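Local coordinates for protein hypothetical glycoside hydrolase (Parabacteroides distasonis, PDB 3TAW) that is of unknown function but is probably a glycoside hydrolase-like protein with a five-bladed beta-propeller fold, at residues S48-P53 and V64-E69. Sequence-based numbering, arbitrary orientation.
Sequences SDTFNP and VMYRAE
Phe51 and Arg67 face each other as an antiparallel hydrogen-bonded pair, Phe51 N reaching Arg67 O at 2.8 Å and Arg67 N returning to Phe51 O at 2.9 Å. Their side chains run side by side. Arg67 is fully extended, CG anti to the backbone N (chi1 -179°), which carries its CD over one face of the Phe51 ring, 4.0 Å from the centroid, a CH-pi contact. Farther out, the ring's CZ sits under the guanidinium face, 3.4 Å from Arg67 NE, with the two planes 33° apart. Glu69 comes to the ring's edge instead, its OE1 3.5 Å from Phe51 CE1 and its carboxylate turned steeply to the ring; OE2 forms a salt bridge with Arg67 NH2, though the hydrogen bond within it is weak and bent. Asp120 and Ser81 hold the rest of the guanidinium. Glu69 OE1 and Asp49 OD2, 4.1 Å apart, share Arg79, which probably offsets their like charges. Where strand 49-58 begins, Ser48 N bonds to Glu69 O and Glu69 N to Asp49 O, so that Ser48 and Asp49 both face Glu69: a classic beta bulge. The pairing joins the outermost strand of a four-stranded antiparallel sheet to its hairpin partner, the up-and-down topology typical of a beta-propeller blade.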
loop_
_atom_site.group_PDB
_atom_site.type_symbol
_atom_site.label_atom_id
_atom_site.label_comp_id
_atom_site.label_asym_id
_atom_site.label_seq_id
_atom_site.Cartn_x
_atom_site.Cartn_y
_atom_site.Cartn_z
ATOM N N SER A 48 -9.184 -17.358 3.998
ATOM C CA SER A 48 -8.974 -17.542 2.554
ATOM C C SER A 48 -7.627 -17.050 2.042
ATOM O O SER A 48 -6.896 -17.786 1.376
ATOM C CB SER A 48 -10.095 -16.864 1.774
ATOM O OG SER A 48 -10.027 -17.230 0.391
ATOM N N ASP A 49 -7.307 -15.799 2.333
ATOM C CA ASP A 49 -6.103 -15.154 1.775
ATOM C C ASP A 49 -5.630 -14.056 2.725
ATOM O O ASP A 49 -6.444 -13.384 3.324
ATOM C CB ASP A 49 -6.409 -14.564 0.405
ATOM C CG ASP A 49 -6.764 -15.632 -0.641
ATOM O OD1 ASP A 49 -5.838 -16.288 -1.153
ATOM O OD2 ASP A 49 -7.976 -15.806 -0.949
ATOM N N THR A 50 -4.319 -13.889 2.847
ATOM C CA THR A 50 -3.708 -12.881 3.718
ATOM C C THR A 50 -2.605 -12.226 2.898
ATOM O O THR A 50 -1.599 -12.870 2.590
ATOM C CB THR A 50 -3.105 -13.508 4.996
ATOM O OG1 THR A 50 -2.244 -14.605 4.649
ATOM C CG2 THR A 50 -4.223 -13.981 5.934
ATOM N N PHE A 51 -2.794 -10.951 2.537
ATOM C CA PHE A 51 -1.927 -10.348 1.524
ATOM C C PHE A 51 -1.825 -8.833 1.719
ATOM O O PHE A 51 -1.969 -8.383 2.854
ATOM C CB PHE A 51 -2.394 -10.798 0.102
ATOM C CG PHE A 51 -3.841 -10.454 -0.257
ATOM C CD1 PHE A 51 -4.931 -11.113 0.353
ATOM C CD2 PHE A 51 -4.116 -9.574 -1.291
ATOM C CE1 PHE A 51 -6.227 -10.818 -0.001
ATOM C CE2 PHE A 51 -5.434 -9.288 -1.675
ATOM C CZ PHE A 51 -6.492 -9.907 -1.039
ATOM N N ASN A 52 -1.447 -8.107 0.657
ATOM C CA ASN A 52 -1.393 -6.622 0.573
ATOM C C ASN A 52 -1.288 -5.920 1.916
ATOM O O ASN A 52 -2.277 -5.397 2.434
ATOM C CB ASN A 52 -2.568 -6.105 -0.249
ATOM C CG ASN A 52 -2.484 -6.542 -1.693
ATOM O OD1 ASN A 52 -1.561 -7.282 -2.044
ATOM N ND2 ASN A 52 -3.437 -6.107 -2.537
ATOM N N PRO A 53 -0.083 -5.905 2.475
ATOM C CA PRO A 53 0.091 -5.490 3.870
ATOM C C PRO A 53 0.636 -4.073 4.044
ATOM O O PRO A 53 1.456 -3.615 3.241
ATOM C CB PRO A 53 1.139 -6.480 4.358
ATOM C CG PRO A 53 2.056 -6.628 3.155
ATOM C CD PRO A 53 1.105 -6.633 1.973
ATOM N N VAL A 64 3.095 -5.529 11.118
ATOM C CA VAL A 64 2.503 -5.698 9.809
ATOM C C VAL A 64 1.013 -5.801 10.018
ATOM O O VAL A 64 0.548 -6.656 10.797
ATOM C CB VAL A 64 3.041 -6.929 9.097
ATOM C CG1 VAL A 64 2.140 -7.307 7.886
ATOM C CG2 VAL A 64 4.493 -6.666 8.645
HETATM N N MSE A 65 0.267 -4.962 9.302
HETATM C CA MSE A 65 -1.188 -5.047 9.282
HETATM C C MSE A 65 -1.593 -5.579 7.914
HETATM O O MSE A 65 -1.605 -4.864 6.913
HETATM C CB MSE A 65 -1.825 -3.691 9.631
HETATM C CG MSE A 65 -1.537 -3.303 11.068
HETATM SE SE MSE A 65 -2.520 -1.729 11.665
HETATM C CE MSE A 65 -4.361 -2.257 11.504
ATOM N N TYR A 66 -1.874 -6.868 7.872
ATOM C CA TYR A 66 -2.121 -7.551 6.600
ATOM C C TYR A 66 -3.589 -7.516 6.214
ATOM O O TYR A 66 -4.491 -7.518 7.065
ATOM C CB TYR A 66 -1.586 -8.973 6.643
ATOM C CG TYR A 66 -2.074 -9.826 7.799
ATOM C CD1 TYR A 66 -1.414 -9.824 9.025
ATOM C CD2 TYR A 66 -3.175 -10.660 7.660
ATOM C CE1 TYR A 66 -1.839 -10.635 10.099
ATOM C CE2 TYR A 66 -3.608 -11.458 8.695
ATOM C CZ TYR A 66 -2.934 -11.436 9.940
ATOM O OH TYR A 66 -3.334 -12.240 10.971
ATOM N N ARG A 67 -3.833 -7.470 4.909
ATOM C CA ARG A 67 -5.178 -7.574 4.392
ATOM C C ARG A 67 -5.596 -9.019 4.483
ATOM O O ARG A 67 -4.953 -9.872 3.903
ATOM C CB ARG A 67 -5.251 -7.106 2.942
ATOM C CG ARG A 67 -6.665 -7.187 2.367
ATOM C CD ARG A 67 -6.691 -6.769 0.902
ATOM N NE ARG A 67 -7.940 -7.121 0.247
ATOM C CZ ARG A 67 -8.230 -6.867 -1.032
ATOM N NH1 ARG A 67 -7.372 -6.219 -1.817
ATOM N NH2 ARG A 67 -9.395 -7.261 -1.530
ATOM N N ALA A 68 -6.661 -9.298 5.232
ATOM C CA ALA A 68 -7.144 -10.661 5.403
ATOM C C ALA A 68 -8.534 -10.767 4.796
ATOM O O ALA A 68 -9.371 -9.901 5.003
ATOM C CB ALA A 68 -7.211 -11.037 6.883
ATOM N N GLU A 69 -8.764 -11.836 4.048
ATOM C CA GLU A 69 -10.065 -12.079 3.464
ATOM C C GLU A 69 -10.675 -13.362 3.992
ATOM O O GLU A 69 -9.992 -14.381 4.130
ATOM C CB GLU A 69 -9.965 -12.148 1.945
ATOM C CG GLU A 69 -9.866 -10.788 1.267
ATOM C CD GLU A 69 -9.881 -10.880 -0.257
ATOM O OE1 GLU A 69 -9.428 -11.923 -0.789
ATOM O OE2 GLU A 69 -10.366 -9.915 -0.912
#